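MgGH51 (PDB 6ZPV) hydrolyses terminal alpha-L-arabinofuranosyl residues, probably trimming arabinose side chains from plant polysaccharides, as a fungal GH51 glycosidase. Local coordinates at residues P121-F126 with R150-K155; S115-F120 with F192-L197. All coordinates share one frame; numbering follows the deposited sequence.

Interaction 1. Residues P121-F126 with R150-K155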
ATOM      1  N   PRO A 121       5.100  16.432 -35.652  1.00 15.10           N
ATOM      2  CA  PRO A 121       3.782  16.503 -36.294  1.00 16.70           C
ATOM      3  C   PRO A 121       3.813  17.018 -37.743  1.00 18.12           C
ATOM      4  O   PRO A 121       2.957  16.661 -38.536  1.00 20.48           O
ATOM      5  CB  PRO A 121       2.955  17.427 -35.381  1.00 18.85           C
ATOM      6  CG  PRO A 121       3.990  18.180 -34.535  1.00 21.71           C
ATOM      7  CD  PRO A 121       5.151  17.249 -34.424  1.00 15.45           C
ATOM      8  N   THR A 122       4.824  17.792 -38.097  1.00 17.67           N
ATOM      9  CA  THR A 122       5.100  18.249 -39.463  1.00 19.32           C
ATOM     10  C   THR A 122       6.544  17.905 -39.772  1.00 17.35           C
ATOM     11  O   THR A 122       7.458  18.334 -39.061  1.00 18.67           O
ATOM     12  CB  THR A 122       4.825  19.750 -39.604  1.00 21.60           C
ATOM     13  OG1 THR A 122       3.535  20.103 -39.146  1.00 25.16           O
ATOM     14  CG2 THR A 122       5.040  20.228 -41.012  1.00 27.01           C
ATOM     15  N   SER A 123       6.758  17.135 -40.808  1.00 18.34           N
ATOM     16  CA  SER A 123       8.110  16.751 -41.212  1.00 17.75           C
ATOM     17  C   SER A 123       9.000  17.990 -41.374  1.00 18.45           C
ATOM     18  O   SER A 123       8.564  18.980 -41.966  1.00 20.40           O
ATOM     19  CB  SER A 123       8.076  16.001 -42.532  1.00 18.64           C
ATOM     20  OG  SER A 123       9.333  15.450 -42.895  1.00 21.38           O
ATOM     21  N   SER A 124      10.210  17.892 -40.917  1.00 17.59           N
ATOM     22  CA  SER A 124      11.193  18.979 -41.005  1.00 17.25           C
ATOM     23  C   SER A 124      12.586  18.450 -41.284  1.00 17.63           C
ATOM     24  O   SER A 124      12.829  17.254 -41.155  1.00 17.53           O
ATOM     25  CB  SER A 124      11.221  19.852 -39.748  1.00 18.19           C
ATOM     26  OG  SER A 124      12.050  19.199 -38.783  1.00 17.11           O
ATOM     27  N   SER A 125      13.470  19.372 -41.594  1.00 18.98           N
ATOM     28  CA  SER A 125      14.901  19.008 -41.819  1.00 19.90           C
ATOM     29  C   SER A 125      15.704  18.966 -40.508  1.00 18.88           C
ATOM     30  O   SER A 125      16.934  18.784 -40.561  1.00 19.54           O
ATOM     31  CB  SER A 125      15.548  19.970 -42.749  1.00 23.21           C
ATOM     32  OG  SER A 125      15.504  21.295 -42.212  1.00 24.45           O
ATOM     33  N   PHE A 126      15.066  18.976 -39.348  1.00 16.89           N
ATOM     34  CA  PHE A 126      15.835  18.896 -38.081  1.00 16.19           C
ATOM     35  C   PHE A 126      16.763  17.704 -38.135  1.00 15.20           C
ATOM     36  O   PHE A 126      16.374  16.573 -38.452  1.00 16.04           O
ATOM     37  CB  PHE A 126      14.887  18.758 -36.874  1.00 16.07           C
ATOM     38  CG  PHE A 126      15.656  18.653 -35.584  1.00 15.18           C
ATOM     39  CD1 PHE A 126      16.184  19.797 -34.998  1.00 14.88           C
ATOM     40  CD2 PHE A 126      15.917  17.445 -34.988  1.00 15.58           C
ATOM     41  CE1 PHE A 126      16.955  19.702 -33.851  1.00 15.27           C
ATOM     42  CE2 PHE A 126      16.659  17.347 -33.820  1.00 14.97           C
ATOM     43  CZ  PHE A 126      17.182  18.481 -33.259  1.00 14.83           C
ATOM     44  N   ARG A 150      15.680  12.813 -36.112  1.00 15.02           N
ATOM     45  CA  ARG A 150      15.490  13.521 -37.372  1.00 15.79           C
ATOM     46  C   ARG A 150      14.061  14.016 -37.446  1.00 15.01           C
ATOM     47  O   ARG A 150      13.099  13.307 -37.105  1.00 15.41           O
ATOM     48  CB  ARG A 150      15.771  12.658 -38.603  1.00 17.14           C
ATOM     49  CG  ARG A 150      17.174  12.109 -38.671  1.00 18.14           C
ATOM     50  CD  ARG A 150      18.229  13.111 -38.974  1.00 21.33           C
ATOM     51  NE  ARG A 150      19.595  12.596 -38.988  1.00 24.71           N
ATOM     52  CZ  ARG A 150      20.462  12.602 -37.951  1.00 25.14           C
ATOM     53  NH1 ARG A 150      20.108  12.976 -36.708  1.00 21.11           N
ATOM     54  NH2 ARG A 150      21.672  12.142 -38.146  1.00 29.61           N
ATOM     55  N   GLY A 151      13.886  15.236 -37.980  1.00 15.29           N
ATOM     56  CA  GLY A 151      12.580  15.849 -38.210  1.00 15.46           C
ATOM     57  C   GLY A 151      11.723  15.127 -39.231  1.00 16.21           C
ATOM     58  O   GLY A 151      10.515  15.432 -39.303  1.00 16.47           O
ATOM     59  N   THR A 152      12.291  14.186 -39.966  1.00 16.09           N
ATOM     60  CA  THR A 152      11.496  13.339 -40.895  1.00 17.08           C
ATOM     61  C   THR A 152      10.790  12.211 -40.138  1.00 16.21           C
ATOM     62  O   THR A 152      10.007  11.478 -40.767  1.00 17.66           O
ATOM     63  CB  THR A 152      12.399  12.827 -42.008  1.00 18.43           C
ATOM     64  OG1 THR A 152      13.583  12.278 -41.433  1.00 19.12           O
ATOM     65  CG2 THR A 152      12.780  13.946 -42.988  1.00 19.12           C
ATOM     66  N   THR A 153      11.052  12.066 -38.839  1.00 15.90           N
ATOM     67  CA  THR A 153      10.382  11.000 -38.053  1.00 15.41           C
ATOM     68  C   THR A 153       8.983  11.509 -37.657  1.00 15.10           C
ATOM     69  O   THR A 153       8.840  12.153 -36.587  1.00 15.47           O
ATOM     70  CB  THR A 153      11.276  10.549 -36.898  1.00 15.30           C
ATOM     71  OG1 THR A 153      12.465   9.989 -37.445  1.00 16.75           O
ATOM     72  CG2 THR A 153      10.557   9.556 -36.010  1.00 17.42           C
ATOM     73  N   THR A 154       8.011  11.231 -38.489  1.00 15.35           N
ATOM     74  CA  THR A 154       6.622  11.643 -38.322  1.00 15.71           C
ATOM     75  C   THR A 154       5.780  10.528 -37.680  1.00 15.69           C
ATOM     76  O   THR A 154       4.645  10.798 -37.286  1.00 18.51           O
ATOM     77  CB  THR A 154       6.052  12.037 -39.693  1.00 17.79           C
ATOM     78  OG1 THR A 154       6.261  10.973 -40.604  1.00 20.38           O
ATOM     79  CG2 THR A 154       6.699  13.315 -40.185  1.00 19.20           C
ATOM     80  N   LYS A 155       6.323   9.331 -37.562  1.00 16.35           N
ATOM     81  CA  LYS A 155       5.642   8.217 -36.861  1.00 16.51           C
ATOM     82  C   LYS A 155       6.051   8.235 -35.383  1.00 14.77           C
ATOM     83  O   LYS A 155       7.213   8.460 -35.062  1.00 15.20           O
ATOM     84  CB  LYS A 155       6.090   6.885 -37.490  1.00 21.03           C
ATOM     85  CG  LYS A 155       5.620   6.707 -38.934  1.00 31.56           C
ATOM     86  CD  LYS A 155       6.021   5.397 -39.635  1.00 39.35           C
TER
HETATM   87  O   HOH W   1       9.108  12.582 -43.572  1.00 43.81           O

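Interaction 2. Residues S115-F120 with F192-L197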
ATOM      1  N   SER A 115      12.520   6.483 -20.738  1.00 12.40           N
ATOM      2  CA  SER A 115      11.913   6.246 -22.046  1.00 12.32           C
ATOM      3  C   SER A 115      10.865   7.342 -22.309  1.00 11.35           C
ATOM      4  O   SER A 115      10.335   8.010 -21.402  1.00 12.49           O
ATOM      5  CB  SER A 115      11.349   4.874 -22.136  1.00 13.42           C
ATOM      6  OG  SER A 115      10.252   4.685 -21.242  1.00 13.74           O
ATOM      7  N   LEU A 116      10.519   7.467 -23.580  1.00 10.76           N
ATOM      8  CA  LEU A 116       9.506   8.402 -24.049  1.00 11.55           C
ATOM      9  C   LEU A 116       9.091   8.007 -25.457  1.00 11.00           C
ATOM     10  O   LEU A 116       9.812   7.256 -26.123  1.00 12.33           O
ATOM     11  CB  LEU A 116       9.977   9.846 -23.976  1.00 12.36           C
ATOM     12  CG  LEU A 116      11.226  10.217 -24.784  1.00 11.96           C
ATOM     13  CD1 LEU A 116      10.937  10.400 -26.277  1.00 12.92           C
ATOM     14  CD2 LEU A 116      11.852  11.480 -24.254  1.00 14.58           C
ATOM     15  N   PHE A 117       7.977   8.539 -25.916  1.00 11.61           N
ATOM     16  CA  PHE A 117       7.561   8.484 -27.319  1.00 11.71           C
ATOM     17  C   PHE A 117       7.594   9.882 -27.870  1.00 11.84           C
ATOM     18  O   PHE A 117       7.169  10.841 -27.181  1.00 11.98           O
ATOM     19  CB  PHE A 117       6.191   7.840 -27.447  1.00 11.87           C
ATOM     20  CG  PHE A 117       6.131   6.357 -27.227  1.00 12.52           C
ATOM     21  CD1 PHE A 117       6.185   5.840 -25.931  1.00 13.31           C
ATOM     22  CD2 PHE A 117       6.030   5.471 -28.272  1.00 13.62           C
ATOM     23  CE1 PHE A 117       6.129   4.468 -25.701  1.00 13.90           C
ATOM     24  CE2 PHE A 117       5.998   4.117 -28.049  1.00 14.48           C
ATOM     25  CZ  PHE A 117       6.052   3.624 -26.768  1.00 14.70           C
ATOM     26  N   PHE A 118       7.945  10.012 -29.147  1.00 12.53           N
ATOM     27  CA  PHE A 118       7.892  11.308 -29.818  1.00 12.28           C
ATOM     28  C   PHE A 118       7.472  11.155 -31.272  1.00 12.90           C
ATOM     29  O   PHE A 118       7.650  10.084 -31.867  1.00 13.34           O
ATOM     30  CB  PHE A 118       9.226  12.081 -29.764  1.00 12.82           C
ATOM     31  CG  PHE A 118      10.287  11.602 -30.730  1.00 12.97           C
ATOM     32  CD1 PHE A 118      11.032  10.438 -30.517  1.00 13.66           C
ATOM     33  CD2 PHE A 118      10.467  12.251 -31.944  1.00 13.69           C
ATOM     34  CE1 PHE A 118      11.922   9.966 -31.455  1.00 12.97           C
ATOM     35  CE2 PHE A 118      11.358  11.780 -32.896  1.00 14.85           C
ATOM     36  CZ  PHE A 118      12.088  10.626 -32.649  1.00 14.33           C
ATOM     37  N   ARG A 119       7.006  12.226 -31.862  1.00 12.97           N
ATOM     38  CA  ARG A 119       6.919  12.388 -33.333  1.00 14.30           C
ATOM     39  C   ARG A 119       7.015  13.841 -33.668  1.00 14.50           C
ATOM     40  O   ARG A 119       6.611  14.681 -32.867  1.00 14.60           O
ATOM     41  CB  ARG A 119       5.631  11.774 -33.898  1.00 14.84           C
ATOM     42  CG  ARG A 119       4.348  12.518 -33.562  1.00 17.30           C
ATOM     43  CD  ARG A 119       3.047  11.897 -34.093  1.00 19.03           C
ATOM     44  NE  ARG A 119       1.796  12.672 -33.586  1.00 26.02           N
ATOM     45  CZ  ARG A 119       1.233  13.543 -34.351  1.00 21.09           C
ATOM     46  NH1 ARG A 119       1.723  13.694 -35.593  1.00 27.40           N
ATOM     47  NH2 ARG A 119       0.175  14.181 -34.072  1.00 20.35           N
ATOM     48  N   PHE A 120       7.477  14.140 -34.886  1.00 14.34           N
ATOM     49  CA  PHE A 120       7.378  15.512 -35.412  1.00 14.59           C
ATOM     50  C   PHE A 120       6.027  15.586 -36.103  1.00 14.75           C
ATOM     51  O   PHE A 120       5.797  14.843 -37.081  1.00 15.73           O
ATOM     52  CB  PHE A 120       8.512  15.794 -36.418  1.00 15.17           C
ATOM     53  CG  PHE A 120       9.842  16.046 -35.767  1.00 14.07           C
ATOM     54  CD1 PHE A 120      10.599  15.005 -35.280  1.00 14.71           C
ATOM     55  CD2 PHE A 120      10.318  17.351 -35.651  1.00 14.10           C
ATOM     56  CE1 PHE A 120      11.817  15.258 -34.655  1.00 14.79           C
ATOM     57  CE2 PHE A 120      11.537  17.607 -35.053  1.00 15.23           C
ATOM     58  CZ  PHE A 120      12.280  16.565 -34.533  1.00 14.45           C
ATOM     59  N   PHE A 192       5.271  14.780 -27.683  1.00 11.61           N
ATOM     60  CA  PHE A 192       5.768  13.709 -26.809  1.00 11.74           C
ATOM     61  C   PHE A 192       4.626  13.041 -26.080  1.00 11.46           C
ATOM     62  O   PHE A 192       3.606  13.714 -25.788  1.00 12.26           O
ATOM     63  CB  PHE A 192       6.751  14.274 -25.768  1.00 11.77           C
ATOM     64  CG  PHE A 192       8.064  14.796 -26.288  1.00 11.94           C
ATOM     65  CD1 PHE A 192       9.130  13.948 -26.397  1.00 12.26           C
ATOM     66  CD2 PHE A 192       8.229  16.158 -26.622  1.00 12.45           C
ATOM     67  CE1 PHE A 192      10.355  14.429 -26.846  1.00 13.28           C
ATOM     68  CE2 PHE A 192       9.460  16.603 -27.051  1.00 13.13           C
ATOM     69  CZ  PHE A 192      10.517  15.750 -27.162  1.00 13.03           C
ATOM     70  N   ALA A 193       4.814  11.795 -25.711  1.00 11.85           N
ATOM     71  CA  ALA A 193       3.805  11.076 -24.932  1.00 11.07           C
ATOM     72  C   ALA A 193       4.494   9.991 -24.124  1.00 11.20           C
ATOM     73  O   ALA A 193       5.599   9.559 -24.465  1.00 11.79           O
ATOM     74  CB  ALA A 193       2.722  10.480 -25.834  1.00 12.22           C
ATOM     75  N   MET A 194       3.770   9.500 -23.109  1.00 11.26           N
ATOM     76  CA  MET A 194       4.168   8.265 -22.400  1.00 11.49           C
ATOM     77  C   MET A 194       5.647   8.305 -22.002  1.00 10.84           C
ATOM     78  O   MET A 194       6.452   7.450 -22.379  1.00 11.60           O
ATOM     79  CB  MET A 194       3.825   7.025 -23.239  1.00 12.32           C
ATOM     80  CG  MET A 194       3.912   5.691 -22.570  1.00 12.82           C
ATOM     81  SD  MET A 194       2.957   5.504 -21.033  0.91 12.20           S
ATOM     82  CE  MET A 194       4.265   5.591 -19.796  1.00 13.78           C
ATOM     83  N   PHE A 195       5.971   9.248 -21.133  1.00 11.62           N
ATOM     84  CA  PHE A 195       7.312   9.305 -20.519  1.00 11.36           C
ATOM     85  C   PHE A 195       7.422   8.321 -19.380  1.00 11.00           C
ATOM     86  O   PHE A 195       6.432   8.004 -18.717  1.00 11.35           O
ATOM     87  CB  PHE A 195       7.539  10.702 -19.945  1.00 11.44           C
ATOM     88  CG  PHE A 195       7.604  11.836 -20.938  1.00 10.80           C
ATOM     89  CD1 PHE A 195       8.833  12.222 -21.478  1.00 11.74           C
ATOM     90  CD2 PHE A 195       6.495  12.575 -21.294  1.00 12.05           C
ATOM     91  CE1 PHE A 195       8.962  13.325 -22.324  1.00 11.91           C
ATOM     92  CE2 PHE A 195       6.615  13.676 -22.154  1.00 12.78           C
ATOM     93  CZ  PHE A 195       7.831  14.044 -22.666  1.00 12.36           C
ATOM     94  N   SER A 196       8.656   7.929 -19.066  1.00 11.50           N
ATOM     95  CA  SER A 196       8.879   7.087 -17.891  1.00 11.76           C
ATOM     96  C   SER A 196      10.332   7.185 -17.417  1.00 11.17           C
ATOM     97  O   SER A 196      11.248   7.227 -18.259  1.00 11.90           O
ATOM     98  CB  SER A 196       8.543   5.634 -18.206  1.00 11.99           C
ATOM     99  OG  SER A 196       8.754   4.765 -17.088  1.00 12.03           O
ATOM    100  N   LEU A 197      10.545   7.166 -16.111  1.00 10.93           N
ATOM    101  CA  LEU A 197      11.865   7.037 -15.539  1.00 11.16           C
ATOM    102  C   LEU A 197      11.801   6.102 -14.342  1.00 10.98           C
ATOM    103  O   LEU A 197      11.081   6.400 -13.378  1.00 11.56           O
ATOM    104  CB  LEU A 197      12.441   8.401 -15.112  1.00 12.07           C
ATOM    105  CG  LEU A 197      13.866   8.354 -14.573  1.00 12.45           C
ATOM    106  CD1 LEU A 197      14.884   8.077 -15.647  1.00 13.30           C
ATOM    107  CD2 LEU A 197      14.235   9.630 -13.836  1.00 13.12           C
TER
HETATM  108  O   HOH W   2       7.845   5.012 -22.531  1.00 14.43           O

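Interaction 1. Residues P121-F126 with R150-K155
Gly151 slots against Ser124 and Phe126 in the tight part of this loop-to-loop contact. Gly151 N points its hydrogen almost straight at Phe126 O (2.9 Å, 169° at the hydrogen), while Gly151 O accepts from Ser124 N at 3.0 Å, the donor standing above the carbonyl plane. Ser124 OG comes within 3.4 Å of Gly151 CA, which bears no side chain. With chi1 83° setting OG between its own backbone N and carbonyl carbon, Ser124 OG accepts from Phe126 N at 3.1 Å, an ST turn, and it also bonds to Gln188. The Ser123 side of the contact is looser and wetter. Ser123 CB meets the Thr154 methyl CG2 at 3.8 Å, and Ser123 OG lies 3.6 Å from Thr152 CA. A water bridges Ser123 OG and Thr152 O, to which it donates. Arg150 to Thr153 form a type I turn, closed by Thr153 N bonding to Arg150 O at 3.0 Å. The pairing joins the connection from strand 112-119 to strand 127-136 with that from strand 141-150 to strand 157-163, and Pro121 rests on Thr189 and Asn191 of strand 189-198.

Interaction 2. Residues S115-F120 with F192-L197
Ser115 and Ser196 exchange two backbone hydrogen bonds, Ser115 N to Ser196 O and Ser196 N to Ser115 O, each 2.9 Å; Phe117 and Ala193 do the same further along. These hydrogen-bonded pairs zip strand 115-119 to strand 192-197 in antiparallel fashion, at 165° between directions. Phe118 and Phe192 follow as a non-hydrogen-bonded pair. Between the two hydrogen-bonded pairs the register slips by one residue: a beta bulge, where Met194 has positive phi and psi. Met194 O receives a hydrogen bond from a water at 2.8 Å, and the same water bonds to Ser115 OG, which also touches Ser196 CB. The hydroxyl of Ser196 turns elsewhere, to Glu36.

Apolar contacts fall on both faces of the sheet. On the face of Leu116 and Phe118, Leu116 touches two rings: Leu116 CB lies 3.6 Å from Phe195 CD1 with CD2 near CE1 of that ring, while Leu116 CD1 reaches the edge of the Phe192 ring, in its plane, 4.0 Å from Phe192 CD1. Phe118 CB touches Phe192 CD1 at 3.9 Å, but its ring leads off toward Ile149 and Ile159. Phe192 meets Phe96 edge-to-face and Phe195 meets Trp57, so this side is aromatic and buried. On the other face Phe117 and Met194 lie side by side, pointing the same way. Phe117 CG is anti to its carbonyl carbon (chi1 -73°). Phe117 CD1 lies 3.8 Å from Met194 CB, and Met194 O sits in plane at the ring edge.

Strand 157-163 binds the far side of strand 112-119, and strand 80-85 that of strand 189-198. The bulge is a local irregularity in this five-stranded antiparallel sheet. Phe192 on Phe96, Phe195 on Trp57 and Phe118 on Ile149 pack it against a second such sheet, as is characteristic of a beta-sandwich.

Overall arrangement
Interaction 2 is the buried strand pairing and interaction 1 the more exposed loop pairing at the tip of the same all-beta region, their centres about 15 Å apart. Both segments of interaction 1 fall within the sequence between the two strands of interaction 2, and strand 112-119 runs directly into the first of them. Phe120 is the joint. Phe120 N lies 2.9 Å from Thr153 O, a probable hydrogen bond, and Phe120 CE1 packs 3.4 Å from Arg150 O. Chemistry follows place. Interaction 2 combines antiparallel strand bonding, interrupted by a bulge, with aromatic and aliphatic packing, whereas interaction 1 relies on two backbone bonds, serine and threonine side chains and a bridging water.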